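Pumilio homolog 23 (Arabidopsis thaliana, PDB 5WZJ) binds RNA sequence-specifically, recognising 18S rRNA through pumilio repeats, and probably regulates translation and mRNA stability. Local coordinates at residues M340-M343 against W344-A348; P349-K352 against D353-E356; S300-N303 against E304-K308; H376-K379 against C380-L384. All coordinates share one frame; numbering follows the deposited sequence.

Contact 1: residues M340-M343 against W344-A348; sequences MGIM and WEELA
Trp344 N donates to Met340 O at 2.9 Å, the first of four successive i to i+4 backbone hydrogen bonds that hold this turn of helix 337-347. Glu345 N to Gly341 O and Glu346 N to Ile342 O continue the ladder; the last, Leu347 N to Met343 O at 3.1 Å, is more bent, with an N-H...O angle of 137°.

Side-chain contact across the segments is modest. Ile342 and Glu346 run alongside each other, the CG2 branch of Ile342 reaching Glu346 OE2 at 3.7 Å, because CG2 stands anti to the Ile342 backbone N while CG1 takes the place beside it (chi1 -73°). Glu345 CG packs on Gly341 O at 3.3 Å.

The polar end of Glu346 is turned to the backbone of another part of the chain: OE2 accepts from Asn312 N and OE1 from Leu314 N, which fixes the carboxylate's rotation.

Neighbouring helices cover the apolar side chains. Met340 and Met343 pack on Leu366 of helix 360-373, Leu347 and Met343 lie against Leu314 of helix 314-318, and Trp344 turns to helix 377-388, where it touches Lys379 and Cys380.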
loop_
_atom_site.group_PDB
_atom_site.type_symbol
_atom_site.label_atom_id
_atom_site.label_comp_id
_atom_site.label_asym_id
_atom_site.label_seq_id
_atom_site.Cartn_x
_atom_site.Cartn_y
_atom_site.Cartn_z
ATOM N N MET A 340 6.360 2.434 -23.767
ATOM C CA MET A 340 4.924 2.685 -23.801
ATOM C C MET A 340 4.300 2.147 -25.085
ATOM O O MET A 340 3.221 1.546 -25.053
ATOM C CB MET A 340 4.644 4.177 -23.661
ATOM C CG MET A 340 3.168 4.488 -23.607
ATOM S SD MET A 340 2.459 3.956 -22.033
ATOM C CE MET A 340 0.730 3.809 -22.500
ATOM N N GLY A 341 4.975 2.337 -26.222
ATOM C CA GLY A 341 4.457 1.820 -27.478
ATOM C C GLY A 341 4.403 0.306 -27.512
ATOM O O GLY A 341 3.439 -0.282 -28.008
ATOM N N ILE A 342 5.431 -0.352 -26.978
ATOM C CA ILE A 342 5.412 -1.813 -26.939
ATOM C C ILE A 342 4.285 -2.302 -26.040
ATOM O O ILE A 342 3.551 -3.235 -26.387
ATOM C CB ILE A 342 6.784 -2.355 -26.497
ATOM C CG1 ILE A 342 7.798 -2.174 -27.626
ATOM C CG2 ILE A 342 6.681 -3.811 -26.101
ATOM C CD1 ILE A 342 9.237 -2.206 -27.171
ATOM N N MET A 343 4.102 -1.659 -24.887
ATOM C CA MET A 343 3.034 -2.090 -23.994
ATOM C C MET A 343 1.666 -1.855 -24.623
ATOM O O MET A 343 0.760 -2.681 -24.477
ATOM C CB MET A 343 3.152 -1.374 -22.650
ATOM C CG MET A 343 4.432 -1.737 -21.877
ATOM S SD MET A 343 4.445 -1.006 -20.238
ATOM C CE MET A 343 4.322 0.742 -20.630
ATOM N N TRP A 344 1.494 -0.741 -25.334
ATOM C CA TRP A 344 0.192 -0.472 -25.934
ATOM C C TRP A 344 -0.131 -1.489 -27.021
ATOM O O TRP A 344 -1.262 -1.978 -27.103
ATOM C CB TRP A 344 0.146 0.953 -26.488
ATOM C CG TRP A 344 -1.219 1.372 -26.931
ATOM C CD1 TRP A 344 -2.236 1.840 -26.146
ATOM C CD2 TRP A 344 -1.713 1.368 -28.268
ATOM N NE1 TRP A 344 -3.341 2.125 -26.920
ATOM C CE2 TRP A 344 -3.043 1.839 -28.227
ATOM C CE3 TRP A 344 -1.161 1.006 -29.498
ATOM C CZ2 TRP A 344 -3.824 1.956 -29.369
ATOM C CZ3 TRP A 344 -1.932 1.124 -30.626
ATOM C CH2 TRP A 344 -3.253 1.595 -30.558
ATOM N N GLU A 345 0.857 -1.849 -27.841
ATOM C CA GLU A 345 0.612 -2.811 -28.912
ATOM C C GLU A 345 0.227 -4.184 -28.363
ATOM O O GLU A 345 -0.657 -4.853 -28.914
ATOM C CB GLU A 345 1.842 -2.926 -29.809
ATOM C CG GLU A 345 2.071 -1.718 -30.704
ATOM C CD GLU A 345 3.418 -1.764 -31.415
ATOM O OE1 GLU A 345 4.041 -2.850 -31.449
ATOM O OE2 GLU A 345 3.856 -0.711 -31.929
ATOM N N GLU A 346 0.877 -4.630 -27.283
ATOM C CA GLU A 346 0.601 -5.978 -26.797
ATOM C C GLU A 346 -0.718 -6.059 -26.036
ATOM O O GLU A 346 -1.355 -7.119 -26.030
ATOM C CB GLU A 346 1.746 -6.486 -25.908
ATOM C CG GLU A 346 3.110 -6.649 -26.606
ATOM C CD GLU A 346 4.097 -7.502 -25.789
ATOM O OE1 GLU A 346 3.649 -8.480 -25.154
ATOM O OE2 GLU A 346 5.317 -7.197 -25.772
ATOM N N LEU A 347 -1.140 -4.973 -25.389
ATOM C CA LEU A 347 -2.232 -5.019 -24.415
ATOM C C LEU A 347 -3.486 -4.251 -24.819
ATOM O O LEU A 347 -4.599 -4.676 -24.477
ATOM C CB LEU A 347 -1.749 -4.474 -23.062
ATOM C CG LEU A 347 -0.641 -5.266 -22.369
ATOM C CD1 LEU A 347 -0.119 -4.496 -21.163
ATOM C CD2 LEU A 347 -1.155 -6.637 -21.969
ATOM N N ALA A 348 -3.345 -3.101 -25.475
ATOM C CA ALA A 348 -4.522 -2.290 -25.784
ATOM C C ALA A 348 -5.558 -3.020 -26.634
ATOM O O ALA A 348 -6.752 -2.928 -26.301
ATOM C CB ALA A 348 -4.103 -0.975 -26.455
#

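Contact 2: residues P349-K352 against D353-E356; sequences PRFK and DLLE
Leu354 N donates to Arg350 O at 3.0 Å, and Leu355 N to Phe351 O and Glu356 N to Lys352 O repeat the i to i+4 pattern, so that the short helix 351-356 opens from Arg350 at its N-cap position.

The side chains split into a charged and an apolar side. Lys352 and Glu356, one turn apart, cross obliquely and close a salt bridge, NZ to OE2 at 2.5 Å. Lys352 CG lies anti to its backbone N (chi1 -174°) and the chain stays extended until chi4 turns the ammonium back to the carboxylate, which it meets on the anti side of OE2, 23° out of the carboxylate plane. The aliphatic stem takes part as well, with CG of Lys352 3.5 Å from Glu356 OE2. An alanine in place of Lys352 would probably leave the Glu356 carboxylate without this charged mate and free to swing.

At the first turn, Asp353 OD1 comes to the edge of the Arg350 guanidinium, near its plane, but at 4.0 Å from NE it is beyond a salt bridge; the two planes stand 76° apart. The guanidinium finds a cation-pi partner in Phe315 of helix 314-318. On the apolar side Phe351 CD1 meets Leu354 CD1 at 4.5 Å, and both residues pack on Val363 of helix 360-373.

The chemistry is that of an amphipathic helix: an ion pair ties its last turn together along one side, while Phe351, Leu354 and Leu355 bury their side chains among the surrounding helices.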
loop_
_atom_site.group_PDB
_atom_site.type_symbol
_atom_site.label_atom_id
_atom_site.label_comp_id
_atom_site.label_asym_id
_atom_site.label_seq_id
_atom_site.Cartn_x
_atom_site.Cartn_y
_atom_site.Cartn_z
ATOM N N PRO A 349 -5.197 -3.772 -27.697
ATOM C CA PRO A 349 -6.211 -4.561 -28.419
ATOM C C PRO A 349 -6.993 -5.525 -27.536
ATOM O O PRO A 349 -8.045 -6.023 -27.946
ATOM C CB PRO A 349 -5.386 -5.345 -29.448
ATOM C CG PRO A 349 -4.136 -4.571 -29.613
ATOM C CD PRO A 349 -3.859 -3.917 -28.304
ATOM N N ARG A 350 -6.483 -5.816 -26.335
ATOM C CA ARG A 350 -7.092 -6.803 -25.448
ATOM C C ARG A 350 -7.645 -6.180 -24.175
ATOM O O ARG A 350 -7.825 -6.888 -23.178
ATOM C CB ARG A 350 -6.077 -7.889 -25.095
ATOM C CG ARG A 350 -5.320 -8.441 -26.280
ATOM C CD ARG A 350 -6.227 -9.275 -27.164
ATOM N NE ARG A 350 -6.033 -10.706 -26.957
ATOM C CZ ARG A 350 -4.949 -11.378 -27.341
ATOM N NH1 ARG A 350 -3.939 -10.749 -27.937
ATOM N NH2 ARG A 350 -4.870 -12.683 -27.124
ATOM N N PHE A 351 -7.899 -4.867 -24.183
ATOM C CA PHE A 351 -8.521 -4.220 -23.031
ATOM C C PHE A 351 -9.820 -4.912 -22.657
ATOM O O PHE A 351 -10.119 -5.098 -21.473
ATOM C CB PHE A 351 -8.799 -2.746 -23.328
ATOM C CG PHE A 351 -7.699 -1.806 -22.923
ATOM C CD1 PHE A 351 -6.449 -2.274 -22.558
ATOM C CD2 PHE A 351 -7.933 -0.437 -22.894
ATOM C CE1 PHE A 351 -5.449 -1.393 -22.189
ATOM C CE2 PHE A 351 -6.939 0.448 -22.526
ATOM C CZ PHE A 351 -5.692 -0.030 -22.176
ATOM N N LYS A 352 -10.611 -5.295 -23.661
ATOM C CA LYS A 352 -11.897 -5.923 -23.381
ATOM C C LYS A 352 -11.702 -7.248 -22.660
ATOM O O LYS A 352 -12.337 -7.506 -21.631
ATOM C CB LYS A 352 -12.676 -6.129 -24.684
ATOM C CG LYS A 352 -14.104 -6.646 -24.487
ATOM C CD LYS A 352 -14.751 -7.030 -25.829
ATOM C CE LYS A 352 -16.272 -6.942 -25.772
ATOM N NZ LYS A 352 -16.836 -7.531 -24.523
ATOM N N ASP A 353 -10.830 -8.105 -23.200
ATOM C CA ASP A 353 -10.480 -9.361 -22.540
ATOM C C ASP A 353 -10.078 -9.124 -21.092
ATOM O O ASP A 353 -10.570 -9.792 -20.176
ATOM C CB ASP A 353 -9.332 -10.040 -23.282
ATOM C CG ASP A 353 -9.583 -10.160 -24.769
ATOM O OD1 ASP A 353 -9.461 -9.144 -25.488
ATOM O OD2 ASP A 353 -9.882 -11.278 -25.216
ATOM N N LEU A 354 -9.178 -8.164 -20.873
ATOM C CA LEU A 354 -8.678 -7.918 -19.525
ATOM C C LEU A 354 -9.809 -7.525 -18.583
ATOM O O LEU A 354 -9.889 -8.030 -17.457
ATOM C CB LEU A 354 -7.592 -6.842 -19.564
ATOM C CG LEU A 354 -6.276 -7.242 -20.248
ATOM C CD1 LEU A 354 -5.345 -6.044 -20.398
ATOM C CD2 LEU A 354 -5.579 -8.345 -19.470
ATOM N N LEU A 355 -10.714 -6.648 -19.033
ATOM C CA LEU A 355 -11.837 -6.259 -18.181
ATOM C C LEU A 355 -12.787 -7.429 -17.943
ATOM O O LEU A 355 -13.273 -7.617 -16.821
ATOM C CB LEU A 355 -12.583 -5.079 -18.798
ATOM C CG LEU A 355 -11.803 -3.770 -18.903
ATOM C CD1 LEU A 355 -12.609 -2.765 -19.704
ATOM C CD2 LEU A 355 -11.480 -3.210 -17.519
ATOM N N GLU A 356 -13.050 -8.231 -18.982
ATOM C CA GLU A 356 -13.922 -9.394 -18.837
ATOM C C GLU A 356 -13.370 -10.382 -17.813
ATOM O O GLU A 356 -14.132 -10.970 -17.035
ATOM C CB GLU A 356 -14.102 -10.096 -20.188
ATOM C CG GLU A 356 -14.997 -9.360 -21.168
ATOM C CD GLU A 356 -14.969 -9.974 -22.564
ATOM O OE1 GLU A 356 -14.145 -10.878 -22.814
ATOM O OE2 GLU A 356 -15.766 -9.544 -23.417
#

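Contact 3: residues S300-N303 against E304-K308; sequences SLYN and EMFNK
Four consecutive backbone bonds join residues 300-303 to 304-308 within helix 299-310: Glu304 N to Ser300 O, the longest at 3.2 Å, then Met305 N to Leu301 O, Phe306 N to Tyr302 O, and Asn307 N to Asn303 O. The helix widens into a pi-type turn at 306-308, overlapping the end of this ladder.

Two pairs of side chains one turn apart carry the packing. Leu301 and Met305 lie side by side and point the same way, with CD2 of the leucine 3.6 Å from SD of the methionine. Tyr302 and Phe306 cross at a slant: the tyrosine OH arrives at the edge of the phenylalanine ring, 3.7 Å from CD2, and CE1 of Tyr302 comes within 4.0 Å of the same Phe306 CD2. Both rings swing anti to their backbone N (chi1 175° for Tyr302 and -175° for Phe306), which carries them to the same flank of the helix. The Tyr302 hydroxyl donates to Leu330 O, and Asn303 OD1 accepts from Gln339 NE2. A phenylalanine in place of Tyr302 would probably leave Leu330 O without this donor and open a small gap beside the Phe306 edge.

On another side Lys308 NZ reaches Glu304 OE2 at 2.7 Å in a salt bridge, on the syn side of OE2 but 31° out of the carboxylate plane; OE2 also accepts from Ile269 N.

The buried hydroxyl thus has a polar mate, and Glu304 OE2 is gripped by a charged and a backbone donor together, a pairing likely to favour its ionised form.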
loop_
_atom_site.group_PDB
_atom_site.type_symbol
_atom_site.label_atom_id
_atom_site.label_comp_id
_atom_site.label_asym_id
_atom_site.label_seq_id
_atom_site.Cartn_x
_atom_site.Cartn_y
_atom_site.Cartn_z
ATOM N N SER A 300 18.750 0.843 -15.769
ATOM C CA SER A 300 19.398 -0.143 -16.628
ATOM C C SER A 300 18.882 -1.543 -16.333
ATOM O O SER A 300 18.691 -2.360 -17.244
ATOM C CB SER A 300 20.915 -0.085 -16.427
ATOM O OG SER A 300 21.237 -0.337 -15.063
ATOM N N LEU A 301 18.654 -1.838 -15.060
ATOM C CA LEU A 301 18.166 -3.160 -14.697
ATOM C C LEU A 301 16.713 -3.335 -15.131
ATOM O O LEU A 301 16.347 -4.386 -15.669
ATOM C CB LEU A 301 18.342 -3.357 -13.189
ATOM C CG LEU A 301 18.192 -4.765 -12.639
ATOM C CD1 LEU A 301 19.154 -4.977 -11.479
ATOM C CD2 LEU A 301 16.776 -4.955 -12.197
ATOM N N TYR A 302 15.880 -2.303 -14.935
ATOM C CA TYR A 302 14.494 -2.366 -15.403
ATOM C C TYR A 302 14.439 -2.606 -16.903
ATOM O O TYR A 302 13.660 -3.440 -17.380
ATOM C CB TYR A 302 13.729 -1.075 -15.048
ATOM C CG TYR A 302 12.320 -1.054 -15.637
ATOM C CD1 TYR A 302 12.106 -0.680 -16.968
ATOM C CD2 TYR A 302 11.208 -1.432 -14.873
ATOM C CE1 TYR A 302 10.833 -0.691 -17.530
ATOM C CE2 TYR A 302 9.928 -1.436 -15.426
ATOM C CZ TYR A 302 9.752 -1.070 -16.759
ATOM O OH TYR A 302 8.492 -1.074 -17.324
ATOM N N ASN A 303 15.230 -1.850 -17.674
ATOM C CA ASN A 303 15.148 -1.965 -19.130
ATOM C C ASN A 303 15.515 -3.370 -19.588
ATOM O O ASN A 303 14.916 -3.902 -20.530
ATOM C CB ASN A 303 16.054 -0.928 -19.804
ATOM C CG ASN A 303 15.530 0.497 -19.638
ATOM O OD1 ASN A 303 14.387 0.702 -19.236
ATOM N ND2 ASN A 303 16.366 1.483 -19.945
ATOM N N GLU A 304 16.491 -3.989 -18.925
ATOM C CA GLU A 304 16.904 -5.336 -19.300
ATOM C C GLU A 304 15.812 -6.360 -18.989
ATOM O O GLU A 304 15.547 -7.260 -19.798
ATOM C CB GLU A 304 18.218 -5.686 -18.592
ATOM C CG GLU A 304 18.769 -7.090 -18.875
ATOM C CD GLU A 304 19.430 -7.234 -20.237
ATOM O OE1 GLU A 304 19.374 -6.274 -21.037
ATOM O OE2 GLU A 304 20.003 -8.318 -20.507
ATOM N N MET A 305 15.157 -6.238 -17.826
ATOM C CA MET A 305 14.037 -7.126 -17.520
ATOM C C MET A 305 12.897 -6.940 -18.521
ATOM O O MET A 305 12.320 -7.922 -19.013
ATOM C CB MET A 305 13.557 -6.886 -16.085
ATOM C CG MET A 305 14.592 -7.321 -15.043
ATOM S SD MET A 305 14.012 -7.029 -13.362
ATOM C CE MET A 305 12.809 -8.352 -13.220
ATOM N N PHE A 306 12.545 -5.683 -18.820
ATOM C CA PHE A 306 11.511 -5.403 -19.815
ATOM C C PHE A 306 11.810 -6.110 -21.133
ATOM O O PHE A 306 10.958 -6.816 -21.688
ATOM C CB PHE A 306 11.399 -3.885 -20.020
ATOM C CG PHE A 306 10.282 -3.466 -20.943
ATOM C CD1 PHE A 306 10.420 -3.568 -22.317
ATOM C CD2 PHE A 306 9.112 -2.932 -20.429
ATOM C CE1 PHE A 306 9.390 -3.176 -23.167
ATOM C CE2 PHE A 306 8.075 -2.550 -21.260
ATOM C CZ PHE A 306 8.219 -2.658 -22.635
ATOM N N ASN A 307 13.039 -5.968 -21.626
ATOM C CA ASN A 307 13.385 -6.514 -22.939
ATOM C C ASN A 307 13.523 -8.034 -22.922
ATOM O O ASN A 307 13.004 -8.721 -23.811
ATOM C CB ASN A 307 14.671 -5.864 -23.437
ATOM C CG ASN A 307 14.459 -4.411 -23.835
ATOM O OD1 ASN A 307 13.435 -4.059 -24.429
ATOM N ND2 ASN A 307 15.421 -3.561 -23.501
ATOM N N LYS A 308 14.232 -8.587 -21.935
ATOM C CA LYS A 308 14.590 -10.001 -21.999
ATOM C C LYS A 308 13.553 -10.923 -21.371
ATOM O O LYS A 308 13.498 -12.100 -21.731
ATOM C CB LYS A 308 15.948 -10.244 -21.321
ATOM C CG LYS A 308 17.065 -9.351 -21.853
ATOM C CD LYS A 308 17.330 -9.568 -23.349
ATOM C CE LYS A 308 18.499 -8.683 -23.842
ATOM N NZ LYS A 308 19.783 -9.018 -23.119
#

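Contact 4: residues H376-K379 against C380-L384; sequences HENK and CCEAL
Cys380 N donates to His376 O at 2.8 Å, and with this bond the helix 377-388 begins, His376 standing at its N-cap position. Cys381 N to Glu377 O, Glu382 N to Asn378 O and Ala383 N to Lys379 O follow, giving four i to i+4 bonds in a row.

The next layer is made by side chains folded against these carbonyls. Cys380 SG lies anti to its own carbonyl carbon (chi1 -76°), which brings it beside the preceding turn, 3.3 Å from His376 O; Cys381 repeats the arrangement with SG 3.4 Å from Glu377 O. Asn378 and Glu382 run alongside each other and point the same way, ND2 of the amide 4.1 Å from CG of the glutamate, with amide and carboxylate planes 46° apart. Ala383 CB sits 3.2 Å from Lys379 O.

Farther out, other parts of the chain position these groups. The Glu382 carboxylate is drawn through OE1 to Arg395 in a salt bridge, Cys381 O accepts from the hydroxyl of Tyr447, and Cys381 packs on Phe439 and Ile444. Cys380 meets Ser370 of helix 360-373.

Chemically, the turn is held by main-chain bonding: the Asn378 and Glu382 side chains touch through an amide nitrogen and a methylene carbon, and the charge of Glu382 is answered by an arginine from beyond the helix, so the salt bridge anchors this helix to a later segment.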
loop_
_atom_site.group_PDB
_atom_site.type_symbol
_atom_site.label_atom_id
_atom_site.label_comp_id
_atom_site.label_asym_id
_atom_site.label_seq_id
_atom_site.Cartn_x
_atom_site.Cartn_y
_atom_site.Cartn_z
ATOM N N HIS A 376 0.660 8.123 -25.931
ATOM C CA HIS A 376 -0.496 7.255 -26.176
ATOM C C HIS A 376 -1.685 7.602 -25.283
ATOM O O HIS A 376 -2.548 6.746 -25.041
ATOM C CB HIS A 376 -0.144 5.769 -25.989
ATOM C CG HIS A 376 0.876 5.257 -26.959
ATOM N ND1 HIS A 376 2.165 5.746 -27.009
ATOM C CD2 HIS A 376 0.795 4.302 -27.918
ATOM C CE1 HIS A 376 2.837 5.109 -27.954
ATOM N NE2 HIS A 376 2.031 4.225 -28.517
ATOM N N GLU A 377 -1.742 8.836 -24.775
ATOM C CA GLU A 377 -2.827 9.222 -23.875
ATOM C C GLU A 377 -4.183 9.054 -24.551
ATOM O O GLU A 377 -5.076 8.369 -24.035
ATOM C CB GLU A 377 -2.643 10.668 -23.418
ATOM C CG GLU A 377 -1.320 10.974 -22.761
ATOM C CD GLU A 377 -0.423 11.797 -23.660
ATOM O OE1 GLU A 377 -0.229 11.411 -24.836
ATOM O OE2 GLU A 377 0.077 12.841 -23.192
ATOM N N ASN A 378 -4.354 9.680 -25.716
ATOM C CA ASN A 378 -5.630 9.588 -26.414
ATOM C C ASN A 378 -5.919 8.153 -26.824
ATOM O O ASN A 378 -7.058 7.684 -26.708
ATOM C CB ASN A 378 -5.634 10.517 -27.632
ATOM C CG ASN A 378 -7.028 10.754 -28.173
ATOM O OD1 ASN A 378 -7.881 11.330 -27.493
ATOM N ND2 ASN A 378 -7.268 10.320 -29.403
ATOM N N LYS A 379 -4.892 7.429 -27.285
ATOM C CA LYS A 379 -5.095 6.035 -27.676
ATOM C C LYS A 379 -5.570 5.182 -26.501
ATOM O O LYS A 379 -6.402 4.284 -26.673
ATOM C CB LYS A 379 -3.801 5.463 -28.266
ATOM C CG LYS A 379 -3.550 5.848 -29.723
ATOM C CD LYS A 379 -2.147 5.418 -30.136
ATOM C CE LYS A 379 -1.752 5.968 -31.498
ATOM N NZ LYS A 379 -2.292 5.132 -32.594
ATOM N N CYS A 380 -5.032 5.428 -25.300
ATOM C CA CYS A 380 -5.465 4.663 -24.133
ATOM C C CYS A 380 -6.908 4.987 -23.755
ATOM O O CYS A 380 -7.705 4.084 -23.471
ATOM C CB CYS A 380 -4.530 4.932 -22.955
ATOM S SG CYS A 380 -2.948 4.046 -23.118
ATOM N N CYS A 381 -7.253 6.272 -23.721
ATOM C CA CYS A 381 -8.622 6.661 -23.375
ATOM C C CYS A 381 -9.628 6.093 -24.373
ATOM O O CYS A 381 -10.689 5.590 -23.981
ATOM C CB CYS A 381 -8.735 8.181 -23.321
ATOM S SG CYS A 381 -7.747 8.983 -22.030
ATOM N N GLU A 382 -9.305 6.148 -25.669
ATOM C CA GLU A 382 -10.239 5.648 -26.677
ATOM C C GLU A 382 -10.320 4.133 -26.651
ATOM O O GLU A 382 -11.397 3.568 -26.856
ATOM C CB GLU A 382 -9.846 6.135 -28.076
ATOM C CG GLU A 382 -10.126 7.627 -28.300
ATOM C CD GLU A 382 -11.599 7.977 -28.118
ATOM O OE1 GLU A 382 -12.460 7.132 -28.480
ATOM O OE2 GLU A 382 -11.885 9.085 -27.596
ATOM N N ALA A 383 -9.193 3.453 -26.404
ATOM C CA ALA A 383 -9.231 1.998 -26.307
ATOM C C ALA A 383 -10.119 1.550 -25.151
ATOM O O ALA A 383 -10.831 0.542 -25.257
ATOM C CB ALA A 383 -7.814 1.438 -26.152
ATOM N N LEU A 384 -10.095 2.288 -24.035
ATOM C CA LEU A 384 -10.954 1.946 -22.905
ATOM C C LEU A 384 -12.431 2.095 -23.270
ATOM O O LEU A 384 -13.244 1.217 -22.959
ATOM C CB LEU A 384 -10.615 2.812 -21.692
ATOM C CG LEU A 384 -11.546 2.597 -20.494
ATOM C CD1 LEU A 384 -11.531 1.129 -20.018
ATOM C CD2 LEU A 384 -11.209 3.546 -19.345
#

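In the fold
Contact 1 is the hub of the set, touching all three others. Phe306 of contact 3 presses CE2 on Met343 CG at 3.8 Å, joining a residue of Pumilio repeat 5 to one of repeat 6. On contact 4, the imidazole of His376 meets the Trp344 indole with planes about 50° apart, and Cys380 SG lies 3.7 Å from Met340 CE. Contact 2 follows directly along the chain and places Phe351 CD2 3.7 Å from Leu384 N of contact 4. Contacts 2 and 3 do not touch, their nearest atoms being about 13 Å apart. Contact 2 approaches the bound RNA most closely, about 7 Å at its nearest atom, against 11 to 13 Å for the others.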